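Local coordinates for protein nucleoporin NUP159 (Saccharomyces cerevisiae, PDB 1XIP) that forms part of the nuclear pore complex and, through this N-terminal beta-propeller domain, tethers the helicase Dbp5 to the pore for mRNA export, at residues R182-F187 against A258-T263; E212-L217 against D245-I250. One frame throughout, in Å; residues are numbered along the deposited sequence.

Contact 1: R182-F187 against A258-T263; sequences RSFQSF and ASFQET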
ATOM      1  N   ARG A 182      -4.525   7.276 -19.321  1.00 31.03           N
ATOM      2  CA  ARG A 182      -5.582   7.097 -18.322  1.00 30.77           C
ATOM      3  C   ARG A 182      -6.470   5.915 -18.654  1.00 30.48           C
ATOM      4  O   ARG A 182      -7.587   5.810 -18.162  1.00 30.40           O
ATOM      5  CB  ARG A 182      -6.414   8.376 -18.161  1.00 31.12           C
ATOM      6  CG  ARG A 182      -5.634   9.603 -17.661  1.00 31.38           C
ATOM      7  CD  ARG A 182      -6.517  10.673 -17.013  1.00 32.31           C
ATOM      8  NE  ARG A 182      -7.410  11.318 -17.978  1.00 31.76           N
ATOM      9  CZ  ARG A 182      -8.268  12.282 -17.676  1.00 32.57           C
ATOM     10  NH1 ARG A 182      -8.368  12.720 -16.432  1.00 33.11           N
ATOM     11  NH2 ARG A 182      -9.025  12.818 -18.625  1.00 33.97           N
ATOM     12  N   SER A 183      -5.964   5.014 -19.482  1.00 30.36           N
ATOM     13  CA  SER A 183      -6.672   3.771 -19.747  1.00 30.33           C
ATOM     14  C   SER A 183      -6.171   2.636 -18.847  1.00 30.29           C
ATOM     15  O   SER A 183      -5.107   2.739 -18.220  1.00 29.92           O
ATOM     16  CB  SER A 183      -6.594   3.403 -21.233  1.00 30.21           C
ATOM     17  OG  SER A 183      -5.374   2.765 -21.544  1.00 30.59           O
ATOM     18  N   PHE A 184      -6.956   1.564 -18.796  1.00 30.50           N
ATOM     19  CA  PHE A 184      -6.708   0.436 -17.917  1.00 30.70           C
ATOM     20  C   PHE A 184      -6.481  -0.870 -18.672  1.00 30.98           C
ATOM     21  O   PHE A 184      -7.033  -1.094 -19.756  1.00 31.22           O
ATOM     22  CB  PHE A 184      -7.893   0.257 -16.991  1.00 30.83           C
ATOM     23  CG  PHE A 184      -8.075   1.372 -16.028  1.00 30.59           C
ATOM     24  CD1 PHE A 184      -7.635   1.243 -14.715  1.00 31.03           C
ATOM     25  CD2 PHE A 184      -8.711   2.543 -16.415  1.00 30.22           C
ATOM     26  CE1 PHE A 184      -7.810   2.280 -13.802  1.00 30.97           C
ATOM     27  CE2 PHE A 184      -8.888   3.583 -15.521  1.00 31.05           C
ATOM     28  CZ  PHE A 184      -8.436   3.458 -14.209  1.00 31.74           C
ATOM     29  N   GLN A 185      -5.680  -1.738 -18.080  1.00 31.14           N
ATOM     30  CA  GLN A 185      -5.442  -3.052 -18.637  1.00 31.47           C
ATOM     31  C   GLN A 185      -5.330  -4.075 -17.536  1.00 31.50           C
ATOM     32  O   GLN A 185      -4.796  -3.803 -16.467  1.00 31.63           O
ATOM     33  CB  GLN A 185      -4.179  -3.046 -19.469  1.00 31.73           C
ATOM     34  CG  GLN A 185      -4.395  -2.608 -20.899  1.00 32.46           C
ATOM     35  CD  GLN A 185      -3.121  -2.638 -21.687  1.00 34.15           C
ATOM     36  OE1 GLN A 185      -2.219  -3.417 -21.378  1.00 36.68           O
ATOM     37  NE2 GLN A 185      -3.024  -1.787 -22.697  1.00 34.51           N
ATOM     38  N   SER A 186      -5.840  -5.260 -17.806  1.00 31.65           N
ATOM     39  CA  SER A 186      -5.872  -6.319 -16.832  1.00 32.17           C
ATOM     40  C   SER A 186      -5.391  -7.592 -17.479  1.00 32.69           C
ATOM     41  O   SER A 186      -5.724  -7.872 -18.619  1.00 32.96           O
ATOM     42  CB  SER A 186      -7.294  -6.494 -16.313  1.00 31.91           C
ATOM     43  OG  SER A 186      -7.353  -7.497 -15.325  1.00 32.61           O
ATOM     44  N   PHE A 187      -4.591  -8.362 -16.758  1.00 33.60           N
ATOM     45  CA  PHE A 187      -4.039  -9.598 -17.305  1.00 34.05           C
ATOM     46  C   PHE A 187      -4.247 -10.738 -16.340  1.00 34.84           C
ATOM     47  O   PHE A 187      -4.199 -10.553 -15.128  1.00 35.29           O
ATOM     48  CB  PHE A 187      -2.538  -9.470 -17.538  1.00 33.60           C
ATOM     49  CG  PHE A 187      -2.131  -8.286 -18.372  1.00 33.70           C
ATOM     50  CD1 PHE A 187      -1.734  -8.460 -19.699  1.00 33.80           C
ATOM     51  CD2 PHE A 187      -2.084  -7.008 -17.821  1.00 33.10           C
ATOM     52  CE1 PHE A 187      -1.334  -7.380 -20.467  1.00 33.53           C
ATOM     53  CE2 PHE A 187      -1.688  -5.926 -18.581  1.00 32.60           C
ATOM     54  CZ  PHE A 187      -1.312  -6.111 -19.906  1.00 33.54           C
ATOM     55  N   ALA A 258     -16.802  -1.738 -18.503  1.00 43.30           N
ATOM     56  CA  ALA A 258     -16.473  -1.213 -17.188  1.00 41.65           C
ATOM     57  C   ALA A 258     -17.442  -0.100 -16.802  1.00 40.28           C
ATOM     58  O   ALA A 258     -17.815   0.716 -17.635  1.00 40.40           O
ATOM     59  CB  ALA A 258     -15.054  -0.697 -17.184  1.00 41.80           C
ATOM     60  N   SER A 259     -17.871  -0.086 -15.548  1.00 38.47           N
ATOM     61  CA  SER A 259     -18.592   1.058 -15.011  1.00 37.06           C
ATOM     62  C   SER A 259     -17.723   1.775 -13.978  1.00 36.16           C
ATOM     63  O   SER A 259     -17.081   1.138 -13.149  1.00 36.60           O
ATOM     64  CB  SER A 259     -19.927   0.644 -14.388  1.00 36.75           C
ATOM     65  OG  SER A 259     -20.015  -0.752 -14.239  1.00 37.60           O
ATOM     66  N   PHE A 260     -17.699   3.097 -14.033  1.00 34.44           N
ATOM     67  CA  PHE A 260     -16.988   3.878 -13.054  1.00 32.70           C
ATOM     68  C   PHE A 260     -18.005   4.486 -12.115  1.00 32.63           C
ATOM     69  O   PHE A 260     -19.117   4.787 -12.527  1.00 32.61           O
ATOM     70  CB  PHE A 260     -16.214   4.983 -13.746  1.00 32.36           C
ATOM     71  CG  PHE A 260     -15.042   4.506 -14.548  1.00 30.03           C
ATOM     72  CD1 PHE A 260     -13.780   5.030 -14.315  1.00 29.25           C
ATOM     73  CD2 PHE A 260     -15.196   3.566 -15.546  1.00 28.60           C
ATOM     74  CE1 PHE A 260     -12.678   4.615 -15.060  1.00 28.03           C
ATOM     75  CE2 PHE A 260     -14.103   3.138 -16.290  1.00 28.47           C
ATOM     76  CZ  PHE A 260     -12.840   3.671 -16.047  1.00 27.17           C
ATOM     77  N   GLN A 261     -17.628   4.664 -10.850  1.00 32.15           N
ATOM     78  CA  GLN A 261     -18.501   5.297  -9.862  1.00 31.45           C
ATOM     79  C   GLN A 261     -17.644   6.033  -8.851  1.00 30.92           C
ATOM     80  O   GLN A 261     -16.692   5.453  -8.328  1.00 30.79           O
ATOM     81  CB  GLN A 261     -19.313   4.237  -9.124  1.00 31.99           C
ATOM     82  CG  GLN A 261     -20.423   3.550  -9.925  1.00 32.32           C
ATOM     83  CD  GLN A 261     -21.029   2.389  -9.155  1.00 32.57           C
ATOM     84  OE1 GLN A 261     -20.450   1.306  -9.108  1.00 34.03           O
ATOM     85  NE2 GLN A 261     -22.179   2.623  -8.525  1.00 31.69           N
ATOM     86  N   GLU A 262     -17.996   7.287  -8.553  1.00 29.93           N
ATOM     87  CA  GLU A 262     -17.220   8.125  -7.635  1.00 29.49           C
ATOM     88  C   GLU A 262     -17.423   7.752  -6.186  1.00 28.82           C
ATOM     89  O   GLU A 262     -18.519   7.364  -5.808  1.00 28.71           O
ATOM     90  CB  GLU A 262     -17.607   9.588  -7.784  1.00 29.80           C
ATOM     91  CG  GLU A 262     -16.814  10.331  -8.835  1.00 31.92           C
ATOM     92  CD  GLU A 262     -16.237  11.652  -8.341  1.00 33.75           C
ATOM     93  OE1 GLU A 262     -16.189  12.605  -9.147  1.00 33.20           O
ATOM     94  OE2 GLU A 262     -15.811  11.730  -7.165  1.00 34.35           O
ATOM     95  N   THR A 263     -16.358   7.868  -5.384  1.00 28.02           N
ATOM     96  CA  THR A 263     -16.483   8.021  -3.932  1.00 27.61           C
ATOM     97  C   THR A 263     -15.808   9.274  -3.468  1.00 26.99           C
ATOM     98  O   THR A 263     -14.778   9.692  -4.012  1.00 26.75           O
ATOM     99  CB  THR A 263     -15.825   6.896  -3.134  1.00 27.65           C
ATOM    100  OG1 THR A 263     -15.249   5.924  -4.013  1.00 29.51           O
ATOM    101  CG2 THR A 263     -16.864   6.156  -2.311  1.00 27.90           C
TER
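Phe184 brings its CE2 corner to the edge of the Phe260 ring, and this one pair of rings makes the whole contact. CE2 of Phe184 lies 4.0 Å from CE1 of Phe260 and equally far from its CZ, near the plane of the Phe260 ring. The centroids of the Phe184 and Phe260 rings are 5.9 Å apart and the planes stand at 73°, an oblique pairing. Both side chains set CG beside the backbone N (chi1 -67° and -70°), which sends each ring off its strand toward the other.

The tight part ends there. The backbones stay well apart, the nearest CA atoms, those of Phe184 and Ala258, being 9.9 Å from each other, and only 63 Å² is buried in all. Other apolar groups pack the rings: Ile251 touches both, Phe200 lies nearly parallel to Phe184, and Pro203 leans on Phe260. Toward solvent, Gln185 and Gln261 are partly exposed and do not reach across.

With ring carbons alone meeting across the segments, the contact is apolar, which is consistent with a buried hydrophobic seam between two propeller blades.

Contact 2: E212-L217 against D245-I250; sequences EEYSPL and DQKMYI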
ATOM      1  N   GLU A 212      -4.033  16.993 -17.023  1.00 34.84           N
ATOM      2  CA  GLU A 212      -3.124  17.793 -16.202  1.00 34.58           C
ATOM      3  C   GLU A 212      -3.670  18.060 -14.781  1.00 34.08           C
ATOM      4  O   GLU A 212      -2.909  18.132 -13.820  1.00 33.94           O
ATOM      5  CB  GLU A 212      -2.785  19.101 -16.929  1.00 34.74           C
ATOM      6  CG  GLU A 212      -2.197  18.906 -18.336  1.00 35.48           C
ATOM      7  CD  GLU A 212      -3.242  18.897 -19.461  1.00 36.27           C
ATOM      8  OE1 GLU A 212      -4.449  18.691 -19.188  1.00 36.70           O
ATOM      9  OE2 GLU A 212      -2.850  19.095 -20.638  1.00 36.76           O
ATOM     10  N   GLU A 213      -4.987  18.192 -14.665  1.00 33.58           N
ATOM     11  CA  GLU A 213      -5.649  18.397 -13.380  1.00 33.14           C
ATOM     12  C   GLU A 213      -5.900  17.066 -12.683  1.00 32.10           C
ATOM     13  O   GLU A 213      -5.742  16.955 -11.469  1.00 32.23           O
ATOM     14  CB  GLU A 213      -6.985  19.122 -13.584  1.00 33.51           C
ATOM     15  CG  GLU A 213      -7.063  20.523 -12.990  1.00 36.39           C
ATOM     16  CD  GLU A 213      -8.257  21.336 -13.513  1.00 40.20           C
ATOM     17  OE1 GLU A 213      -9.387  20.774 -13.602  1.00 42.21           O
ATOM     18  OE2 GLU A 213      -8.073  22.543 -13.824  1.00 39.78           O
ATOM     19  N   TYR A 214      -6.320  16.069 -13.461  1.00 30.92           N
ATOM     20  CA  TYR A 214      -6.627  14.729 -12.949  1.00 29.45           C
ATOM     21  C   TYR A 214      -5.767  13.694 -13.628  1.00 28.62           C
ATOM     22  O   TYR A 214      -6.171  13.048 -14.584  1.00 28.23           O
ATOM     23  CB  TYR A 214      -8.127  14.433 -13.067  1.00 29.06           C
ATOM     24  CG  TYR A 214      -8.885  15.379 -12.199  1.00 28.67           C
ATOM     25  CD1 TYR A 214      -9.020  15.138 -10.839  1.00 29.09           C
ATOM     26  CD2 TYR A 214      -9.379  16.569 -12.708  1.00 28.78           C
ATOM     27  CE1 TYR A 214      -9.670  16.023 -10.019  1.00 29.41           C
ATOM     28  CE2 TYR A 214     -10.033  17.470 -11.897  1.00 29.47           C
ATOM     29  CZ  TYR A 214     -10.175  17.188 -10.548  1.00 30.40           C
ATOM     30  OH  TYR A 214     -10.827  18.077  -9.720  1.00 33.28           O
ATOM     31  N   SER A 215      -4.549  13.590 -13.129  1.00 28.07           N
ATOM     32  CA  SER A 215      -3.556  12.682 -13.646  1.00 27.84           C
ATOM     33  C   SER A 215      -3.814  11.284 -13.126  1.00 27.37           C
ATOM     34  O   SER A 215      -4.434  11.113 -12.071  1.00 27.45           O
ATOM     35  CB  SER A 215      -2.178  13.135 -13.191  1.00 27.97           C
ATOM     36  OG  SER A 215      -1.357  13.412 -14.303  1.00 30.46           O
ATOM     37  N   PRO A 216      -3.330  10.278 -13.849  1.00 26.87           N
ATOM     38  CA  PRO A 216      -3.472   8.892 -13.400  1.00 26.24           C
ATOM     39  C   PRO A 216      -2.531   8.662 -12.223  1.00 25.65           C
ATOM     40  O   PRO A 216      -1.321   8.849 -12.383  1.00 25.98           O
ATOM     41  CB  PRO A 216      -3.033   8.084 -14.623  1.00 26.25           C
ATOM     42  CG  PRO A 216      -2.089   8.993 -15.369  1.00 26.86           C
ATOM     43  CD  PRO A 216      -2.601  10.382 -15.130  1.00 26.83           C
ATOM     44  N   LEU A 217      -3.075   8.309 -11.055  1.00 24.55           N
ATOM     45  CA  LEU A 217      -2.255   8.208  -9.843  1.00 23.19           C
ATOM     46  C   LEU A 217      -2.130   6.771  -9.320  1.00 23.50           C
ATOM     47  O   LEU A 217      -1.056   6.369  -8.871  1.00 23.99           O
ATOM     48  CB  LEU A 217      -2.755   9.155  -8.741  1.00 22.30           C
ATOM     49  CG  LEU A 217      -2.840  10.691  -8.961  1.00 20.63           C
ATOM     50  CD1 LEU A 217      -3.450  11.389  -7.774  1.00 16.60           C
ATOM     51  CD2 LEU A 217      -1.507  11.298  -9.243  1.00 18.51           C
ATOM     52  N   ASP A 245      -5.578  17.351  -4.499  1.00 32.61           N
ATOM     53  CA  ASP A 245      -6.916  17.291  -5.041  1.00 32.05           C
ATOM     54  C   ASP A 245      -7.093  15.995  -5.841  1.00 31.35           C
ATOM     55  O   ASP A 245      -6.467  15.802  -6.884  1.00 31.07           O
ATOM     56  CB  ASP A 245      -7.210  18.528  -5.897  1.00 32.33           C
ATOM     57  CG  ASP A 245      -8.580  18.468  -6.571  1.00 34.07           C
ATOM     58  OD1 ASP A 245      -9.572  18.059  -5.889  1.00 36.44           O
ATOM     59  OD2 ASP A 245      -8.755  18.792  -7.778  1.00 33.57           O
ATOM     60  N   GLN A 246      -7.948  15.103  -5.348  1.00 30.60           N
ATOM     61  CA  GLN A 246      -8.033  13.764  -5.920  1.00 29.77           C
ATOM     62  C   GLN A 246      -9.455  13.255  -6.117  1.00 29.33           C
ATOM     63  O   GLN A 246     -10.335  13.522  -5.302  1.00 29.67           O
ATOM     64  CB  GLN A 246      -7.269  12.788  -5.035  1.00 29.42           C
ATOM     65  CG  GLN A 246      -5.785  12.796  -5.267  1.00 28.78           C
ATOM     66  CD  GLN A 246      -5.036  12.057  -4.191  1.00 27.73           C
ATOM     67  OE1 GLN A 246      -5.623  11.272  -3.467  1.00 28.82           O
ATOM     68  NE2 GLN A 246      -3.735  12.312  -4.075  1.00 27.41           N
ATOM     69  N   LYS A 247      -9.666  12.489  -7.178  1.00 28.85           N
ATOM     70  CA  LYS A 247     -10.936  11.812  -7.377  1.00 28.82           C
ATOM     71  C   LYS A 247     -10.782  10.303  -7.381  1.00 28.91           C
ATOM     72  O   LYS A 247      -9.943   9.763  -8.094  1.00 28.43           O
ATOM     73  CB  LYS A 247     -11.587  12.285  -8.667  1.00 28.88           C
ATOM     74  CG  LYS A 247     -12.201  13.653  -8.543  1.00 28.79           C
ATOM     75  CD  LYS A 247     -13.025  13.998  -9.749  1.00 29.16           C
ATOM     76  CE  LYS A 247     -13.738  15.313  -9.556  1.00 29.14           C
ATOM     77  NZ  LYS A 247     -14.909  15.151  -8.655  1.00 29.91           N
HETATM   78  N   MSE A 248     -11.602   9.625  -6.580  1.00 29.44           N
HETATM   79  CA  MSE A 248     -11.564   8.161  -6.515  1.00 30.61           C
HETATM   80  C   MSE A 248     -12.740   7.511  -7.210  1.00 29.71           C
HETATM   81  O   MSE A 248     -13.877   7.948  -7.066  1.00 29.60           O
HETATM   82  CB  MSE A 248     -11.476   7.641  -5.080  1.00 31.44           C
HETATM   83  CG  MSE A 248     -11.487   8.696  -4.017  1.00 37.77           C
HETATM   84 SE   MSE A 248      -9.768   9.632  -3.828  1.00 49.83          SE
HETATM   85  CE  MSE A 248      -8.782   8.274  -2.863  1.00 47.03           C
ATOM     86  N   TYR A 249     -12.452   6.446  -7.952  1.00 28.71           N
ATOM     87  CA  TYR A 249     -13.476   5.722  -8.672  1.00 27.87           C
ATOM     88  C   TYR A 249     -13.378   4.232  -8.418  1.00 27.90           C
ATOM     89  O   TYR A 249     -12.293   3.661  -8.433  1.00 28.19           O
ATOM     90  CB  TYR A 249     -13.371   6.005 -10.168  1.00 27.13           C
ATOM     91  CG  TYR A 249     -13.700   7.431 -10.532  1.00 26.47           C
ATOM     92  CD1 TYR A 249     -14.993   7.801 -10.896  1.00 25.70           C
ATOM     93  CD2 TYR A 249     -12.719   8.416 -10.513  1.00 25.09           C
ATOM     94  CE1 TYR A 249     -15.281   9.109 -11.234  1.00 23.80           C
ATOM     95  CE2 TYR A 249     -13.003   9.710 -10.837  1.00 23.82           C
ATOM     96  CZ  TYR A 249     -14.274  10.058 -11.201  1.00 24.12           C
ATOM     97  OH  TYR A 249     -14.529  11.379 -11.537  1.00 25.66           O
ATOM     98  N   ILE A 250     -14.520   3.613  -8.172  1.00 28.11           N
ATOM     99  CA  ILE A 250     -14.624   2.173  -8.178  1.00 28.77           C
ATOM    100  C   ILE A 250     -15.041   1.722  -9.581  1.00 29.76           C
ATOM    101  O   ILE A 250     -16.049   2.170 -10.112  1.00 29.89           O
ATOM    102  CB  ILE A 250     -15.647   1.723  -7.143  1.00 28.57           C
ATOM    103  CG1 ILE A 250     -15.301   2.280  -5.745  1.00 27.90           C
ATOM    104  CG2 ILE A 250     -15.796   0.201  -7.169  1.00 29.34           C
ATOM    105  CD1 ILE A 250     -14.215   1.519  -4.998  1.00 27.30           C
TER
HETATM  106  O   HOH W   1      -6.504  18.379  -9.013  1.00 49.82           O
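Tyr214 projects its ring and hydroxyl across to Asp245 and Lys247, meeting the two in different ways. Its OH lies 2.9 Å from OD2 of Asp245, and the ring and carboxylate planes are turned 71° against each other. That carboxylate is carried toward the tyrosine by its first torsion, which sets CG opposite the backbone N (chi1 176°). Lys247 crosses the same ring obliquely with its aliphatic chain: CG comes within 3.8 Å of Tyr214 CE1, and CE lies beside the CZ-OH end. The chain then bends at chi4 (-76°), and NZ forms a salt bridge with Glu262 on the adjoining strand.

A water joins the two segments beside the ring. It lies within hydrogen-bonding distance of both, 2.6 Å from Asp245 OD2 and 2.9 Å from Glu213 O, with more acceptors around it than protons to give, and it sits over one face of Tyr214, displaced toward the rim. Replacing Tyr214 by an alanine would probably remove the ring that the Lys247 methylenes lie against and leave Asp245 OD2 without the neighbouring hydroxyl.

Farther along, Leu217 and Gln246 cross at about a right angle, with CD1 of Leu217 3.7 Å from CG of Gln246. The nearest CA atoms, those of Tyr214 and Gln246, are 7.2 Å apart, too far for direct strand pairing. Strand 226-232 accounts for this gap: its backbone hydrogen-bonds to Leu217 through Val230 and to Lys247 through Phe231. Side chains thus bridge over an intervening strand, as in the antiparallel sheet of a beta-propeller blade.

Overall arrangement
Contacts 1 and 2 lie on the same side of the chain's centre, their own centres about 12 Å apart, and segment 258-263 of contact 1 and both segments of contact 2 belong to one sheet. Strands 246-254 and 257-263 are sequence neighbours paired antiparallel, and Gln261 O to Ile250 N, at 2.9 Å, is a probable hydrogen bond between them. A second join comes from the preceding blade: Arg182 NH1 probably donates to Tyr214 O, also at 2.9 Å, while Arg182 CG packs on Pro216 CD. Contact 2 therefore works within one blade, whereas contact 1 ties that blade to the one before it. Both belong to the domain that interacts with Dbp5.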